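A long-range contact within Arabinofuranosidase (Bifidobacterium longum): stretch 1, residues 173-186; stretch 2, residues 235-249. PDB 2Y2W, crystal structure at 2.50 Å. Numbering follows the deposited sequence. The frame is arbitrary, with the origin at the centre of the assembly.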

# COMPACT_ATOMS: atom_id res chain seq x y z
N GLY D 173 2.09 -6.75 4.88
CA GLY D 173 1.45 -5.97 5.94
C GLY D 173 0.23 -6.61 6.57
O GLY D 173 0.27 -7.77 7.01
N LEU D 174 -0.86 -5.85 6.60
CA LEU D 174 -2.05 -6.18 7.38
C LEU D 174 -2.66 -7.55 7.10
O LEU D 174 -2.86 -8.34 8.03
CB LEU D 174 -3.12 -5.08 7.22
CG LEU D 174 -4.50 -5.30 7.83
CD1 LEU D 174 -4.43 -5.43 9.34
CD2 LEU D 174 -5.43 -4.16 7.45
N LYS D 175 -2.96 -7.82 5.84
CA LYS D 175 -3.68 -9.04 5.47
C LYS D 175 -2.89 -10.30 5.84
O LYS D 175 -3.46 -11.25 6.39
CB LYS D 175 -4.05 -9.04 3.99
CG LYS D 175 -5.04 -10.13 3.60
CD LYS D 175 -5.08 -10.32 2.09
CE LYS D 175 -6.00 -11.47 1.71
NZ LYS D 175 -5.37 -12.79 1.92
N ALA D 176 -1.59 -10.29 5.57
CA ALA D 176 -0.72 -11.42 5.90
C ALA D 176 -0.56 -11.59 7.41
O ALA D 176 -0.48 -12.72 7.91
CB ALA D 176 0.64 -11.28 5.23
N ALA D 177 -0.51 -10.47 8.13
CA ALA D 177 -0.42 -10.49 9.59
C ALA D 177 -1.62 -11.20 10.21
O ALA D 177 -1.46 -12.01 11.11
CB ALA D 177 -0.29 -9.07 10.13
N LEU D 178 -2.82 -10.89 9.72
CA LEU D 178 -4.05 -11.53 10.19
C LEU D 178 -4.16 -13.00 9.75
O LEU D 178 -4.74 -13.82 10.46
CB LEU D 178 -5.29 -10.75 9.74
CG LEU D 178 -5.45 -9.33 10.30
CD1 LEU D 178 -6.60 -8.60 9.63
CD2 LEU D 178 -5.63 -9.34 11.82
N ASP D 179 -3.61 -13.31 8.57
CA ASP D 179 -3.57 -14.69 8.09
C ASP D 179 -2.69 -15.57 8.99
O ASP D 179 -3.10 -16.67 9.38
CB ASP D 179 -3.10 -14.76 6.63
CG ASP D 179 -4.14 -14.22 5.64
OD1 ASP D 179 -5.30 -13.97 6.03
OD2 ASP D 179 -3.79 -14.06 4.45
N GLU D 180 -1.49 -15.08 9.32
CA GLU D 180 -0.56 -15.82 10.19
C GLU D 180 -1.10 -15.96 11.61
O GLU D 180 -0.90 -16.99 12.25
CB GLU D 180 0.83 -15.17 10.21
CG GLU D 180 1.83 -15.92 11.09
CD GLU D 180 3.28 -15.58 10.79
OE1 GLU D 180 3.61 -14.39 10.59
OE2 GLU D 180 4.10 -16.53 10.76
N LEU D 181 -1.79 -14.93 12.09
CA LEU D 181 -2.42 -14.94 13.41
C LEU D 181 -3.46 -16.06 13.50
O LEU D 181 -3.48 -16.82 14.46
CB LEU D 181 -3.04 -13.57 13.70
CG LEU D 181 -3.92 -13.38 14.95
CD1 LEU D 181 -3.14 -13.64 16.23
CD2 LEU D 181 -4.50 -11.99 14.94
N GLU D 182 -4.32 -16.14 12.49
CA GLU D 182 -5.34 -17.17 12.39
C GLU D 182 -4.71 -18.56 12.26
O GLU D 182 -5.17 -19.51 12.90
CB GLU D 182 -6.24 -16.88 11.19
CG GLU D 182 -7.45 -17.79 11.04
CD GLU D 182 -8.33 -17.39 9.86
OE1 GLU D 182 -8.19 -16.25 9.35
OE2 GLU D 182 -9.19 -18.20 9.45
N TYR D 183 -3.66 -18.68 11.45
CA TYR D 183 -2.98 -19.96 11.24
C TYR D 183 -2.34 -20.47 12.52
O TYR D 183 -2.41 -21.66 12.84
CB TYR D 183 -1.92 -19.85 10.14
CG TYR D 183 -1.06 -21.08 9.98
CD1 TYR D 183 -1.44 -22.11 9.12
CD2 TYR D 183 0.12 -21.23 10.71
CE1 TYR D 183 -0.66 -23.25 8.98
CE2 TYR D 183 0.90 -22.37 10.58
CZ TYR D 183 0.51 -23.37 9.71
OH TYR D 183 1.28 -24.50 9.58
N VAL D 184 -1.71 -19.55 13.24
CA VAL D 184 -0.92 -19.90 14.41
C VAL D 184 -1.76 -20.10 15.69
O VAL D 184 -1.41 -20.95 16.52
CB VAL D 184 0.21 -18.85 14.61
CG1 VAL D 184 -0.26 -17.68 15.45
CG2 VAL D 184 1.42 -19.49 15.24
N ASN D 185 -2.85 -19.36 15.83
CA ASN D 185 -3.59 -19.30 17.09
C ASN D 185 -5.08 -19.62 17.01
O ASN D 185 -5.76 -19.72 18.03
CB ASN D 185 -3.41 -17.93 17.76
CG ASN D 185 -2.07 -17.79 18.46
OD1 ASN D 185 -1.37 -18.78 18.71
ND2 ASN D 185 -1.70 -16.56 18.78
N GLY D 186 -5.59 -19.78 15.79
CA GLY D 186 -7.01 -20.04 15.58
C GLY D 186 -7.43 -21.40 16.08
O GLY D 186 -6.61 -22.32 16.17
N ASP D 235 -1.05 1.30 13.45
CA ASP D 235 -2.38 1.56 14.01
C ASP D 235 -3.41 0.60 13.41
O ASP D 235 -4.25 0.07 14.14
CB ASP D 235 -2.80 3.01 13.77
CG ASP D 235 -4.19 3.32 14.31
OD1 ASP D 235 -4.56 2.80 15.39
OD2 ASP D 235 -4.91 4.10 13.65
N LYS D 236 -3.33 0.39 12.10
CA LYS D 236 -4.22 -0.54 11.40
C LYS D 236 -3.99 -1.99 11.84
O LYS D 236 -4.95 -2.70 12.16
CB LYS D 236 -4.05 -0.42 9.88
CG LYS D 236 -4.63 0.85 9.28
CD LYS D 236 -4.23 1.02 7.81
CE LYS D 236 -4.60 2.40 7.28
NZ LYS D 236 -3.90 3.52 7.99
N VAL D 237 -2.73 -2.42 11.86
CA VAL D 237 -2.38 -3.80 12.19
C VAL D 237 -2.62 -4.15 13.66
O VAL D 237 -3.17 -5.21 13.97
CB VAL D 237 -0.92 -4.14 11.78
CG1 VAL D 237 -0.58 -5.59 12.10
CG2 VAL D 237 -0.71 -3.89 10.29
N ALA D 238 -2.22 -3.25 14.56
CA ALA D 238 -2.39 -3.46 16.01
C ALA D 238 -3.85 -3.55 16.42
O ALA D 238 -4.23 -4.41 17.22
CB ALA D 238 -1.67 -2.38 16.80
N HIS D 239 -4.67 -2.66 15.87
CA HIS D 239 -6.11 -2.68 16.13
C HIS D 239 -6.77 -3.98 15.67
O HIS D 239 -7.50 -4.61 16.44
CB HIS D 239 -6.81 -1.49 15.46
CG HIS D 239 -8.29 -1.66 15.34
ND1 HIS D 239 -8.90 -1.99 14.15
CD2 HIS D 239 -9.28 -1.60 16.26
CE1 HIS D 239 -10.21 -2.10 14.34
NE2 HIS D 239 -10.46 -1.86 15.62
N ALA D 240 -6.50 -4.36 14.42
CA ALA D 240 -7.09 -5.55 13.81
C ALA D 240 -6.69 -6.83 14.54
O ALA D 240 -7.51 -7.72 14.75
CB ALA D 240 -6.73 -5.63 12.34
N MET D 241 -5.42 -6.93 14.92
CA MET D 241 -4.95 -8.09 15.66
C MET D 241 -5.58 -8.20 17.04
O MET D 241 -6.06 -9.27 17.42
CB MET D 241 -3.42 -8.13 15.72
CG MET D 241 -2.79 -8.62 14.42
SD MET D 241 -1.00 -8.56 14.43
CE MET D 241 -0.62 -9.87 15.59
N LYS D 242 -5.60 -7.09 17.79
CA LYS D 242 -6.26 -7.07 19.11
C LYS D 242 -7.77 -7.27 19.02
O LYS D 242 -8.40 -7.71 19.98
CB LYS D 242 -5.93 -5.80 19.91
CG LYS D 242 -4.76 -5.98 20.88
CD LYS D 242 -4.59 -4.81 21.83
CE LYS D 242 -5.56 -4.88 23.02
NZ LYS D 242 -5.53 -3.64 23.84
N LEU D 243 -8.35 -6.94 17.86
CA LEU D 243 -9.76 -7.20 17.60
C LEU D 243 -10.03 -8.69 17.45
O LEU D 243 -11.09 -9.19 17.83
CB LEU D 243 -10.24 -6.43 16.37
CG LEU D 243 -11.71 -6.49 15.95
CD1 LEU D 243 -12.67 -6.18 17.11
CD2 LEU D 243 -11.96 -5.55 14.79
N ALA D 244 -9.06 -9.41 16.88
CA ALA D 244 -9.14 -10.86 16.75
C ALA D 244 -8.82 -11.53 18.07
O ALA D 244 -9.45 -12.53 18.42
CB ALA D 244 -8.20 -11.36 15.66
N GLU D 245 -7.85 -10.99 18.80
CA GLU D 245 -7.47 -11.51 20.11
C GLU D 245 -7.13 -10.39 21.09
O GLU D 245 -6.12 -9.70 20.94
CB GLU D 245 -6.29 -12.47 20.00
CG GLU D 245 -6.66 -13.91 19.73
CD GLU D 245 -5.49 -14.87 19.90
OE1 GLU D 245 -4.70 -14.70 20.85
OE2 GLU D 245 -5.36 -15.79 19.07
N SER D 246 -7.98 -10.24 22.11
CA SER D 246 -7.77 -9.25 23.17
C SER D 246 -6.47 -9.50 23.92
O SER D 246 -5.74 -8.56 24.24
CB SER D 246 -8.94 -9.27 24.16
OG SER D 246 -10.16 -8.96 23.52
N GLY D 247 -6.17 -10.78 24.18
CA GLY D 247 -5.03 -11.18 25.01
C GLY D 247 -3.65 -10.97 24.40
O GLY D 247 -2.65 -11.27 25.05
N LEU D 248 -3.60 -10.45 23.18
CA LEU D 248 -2.33 -10.21 22.50
C LEU D 248 -1.57 -9.05 23.12
O LEU D 248 -2.17 -8.11 23.63
CB LEU D 248 -2.54 -9.94 21.01
CG LEU D 248 -2.96 -11.07 20.06
CD1 LEU D 248 -2.92 -10.57 18.63
CD2 LEU D 248 -2.11 -12.34 20.22
N GLU D 249 -0.24 -9.13 23.06
CA GLU D 249 0.63 -8.06 23.52
C GLU D 249 1.51 -7.62 22.36
O GLU D 249 2.38 -8.37 21.91
CB GLU D 249 1.46 -8.52 24.73
CG GLU D 249 0.60 -9.03 25.89
CD GLU D 249 1.41 -9.55 27.07
OE1 GLU D 249 2.47 -10.17 26.84
OE2 GLU D 249 0.97 -9.34 28.22

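Two nearly parallel helices, 174-185 and 235-244, pack with an angle of 25° between their N-to-C directions and a closest axial approach of 9.9 Å. No hydrogen bond or salt bridge crosses between the stretches; the buried surface is 492 Å², summed over both sides, and most of the contact is apolar, with Glu-245 and Asn-185 adding a polar-edged end. The register advances by one helical turn on each side: CA of Leu-174 lies 5.4 Å from CA of Val-237, and CA of Leu-178 lies 6.5 Å from CA of Met-241.

The leucines of the first helix reach the partner with two different rotamers. Leu-174 (chi1 173°, t; chi2 62°, p) has a CA-to-CB bond that points sideways, yet its end comes nearer: CD1 sits 3.8 Å from CB of Ala-240 and 3.9 Å from CA of Val-237, while its CB touches CG2 of Val-237 at 4.1 Å. Leu-178 also starts sideways, but with chi1 at -64° (m) and chi2 at 172° (t) it delivers CD2 to within 3.9 Å of both CB of Ala-240 and CG of Met-241. Both leucine ends touch the methyl of Ala-240, which is directed toward the first helix, and CD2 of Leu-178 also comes within 3.8 Å of O of Ala-240.

Ala-177 faces the second helix directly and needs no rotamer to make contact; its CB lies 4.0 Å from CG1 of Val-237 and 4.4 Å from SD of Met-241. The side chain of Met-241 (chi1 -78°, m; chi2 176°, t; chi3 70°, p) extends across the first helix, so that its CG meets Leu-178 while its sulfur lies near Ala-177.

Leu-181, with 80 Å² covered, is the most extensively covered residue. It repeats the t, p conformation of Leu-174, but from a CA-to-CB bond that points toward the partner. CD2 of Leu-181 lies 3.8 Å from both CG of Met-241 and CB of Ala-244, and CD1 of Leu-181 comes closest to Leu-248, lying 3.9 Å from CD1 of Leu-248. A type I turn from Glu-245 to Leu-248 follows the second helix, and Leu-248 (m, t) points back toward the first stretch.

Polar side chains close this end without pairing across it. The closest approach is from OE2 of Glu-245 to CB of Asn-185, at 3.2 Å, a carbon contact rather than a hydrogen bond. Glu-245 (chi1 -88°, m; chi2 -169°, t) extends its carboxylate over this end of the contact, while the amide of Asn-185 (chi1 -78°, m) finds its hydrogen-bond partners elsewhere in the structure.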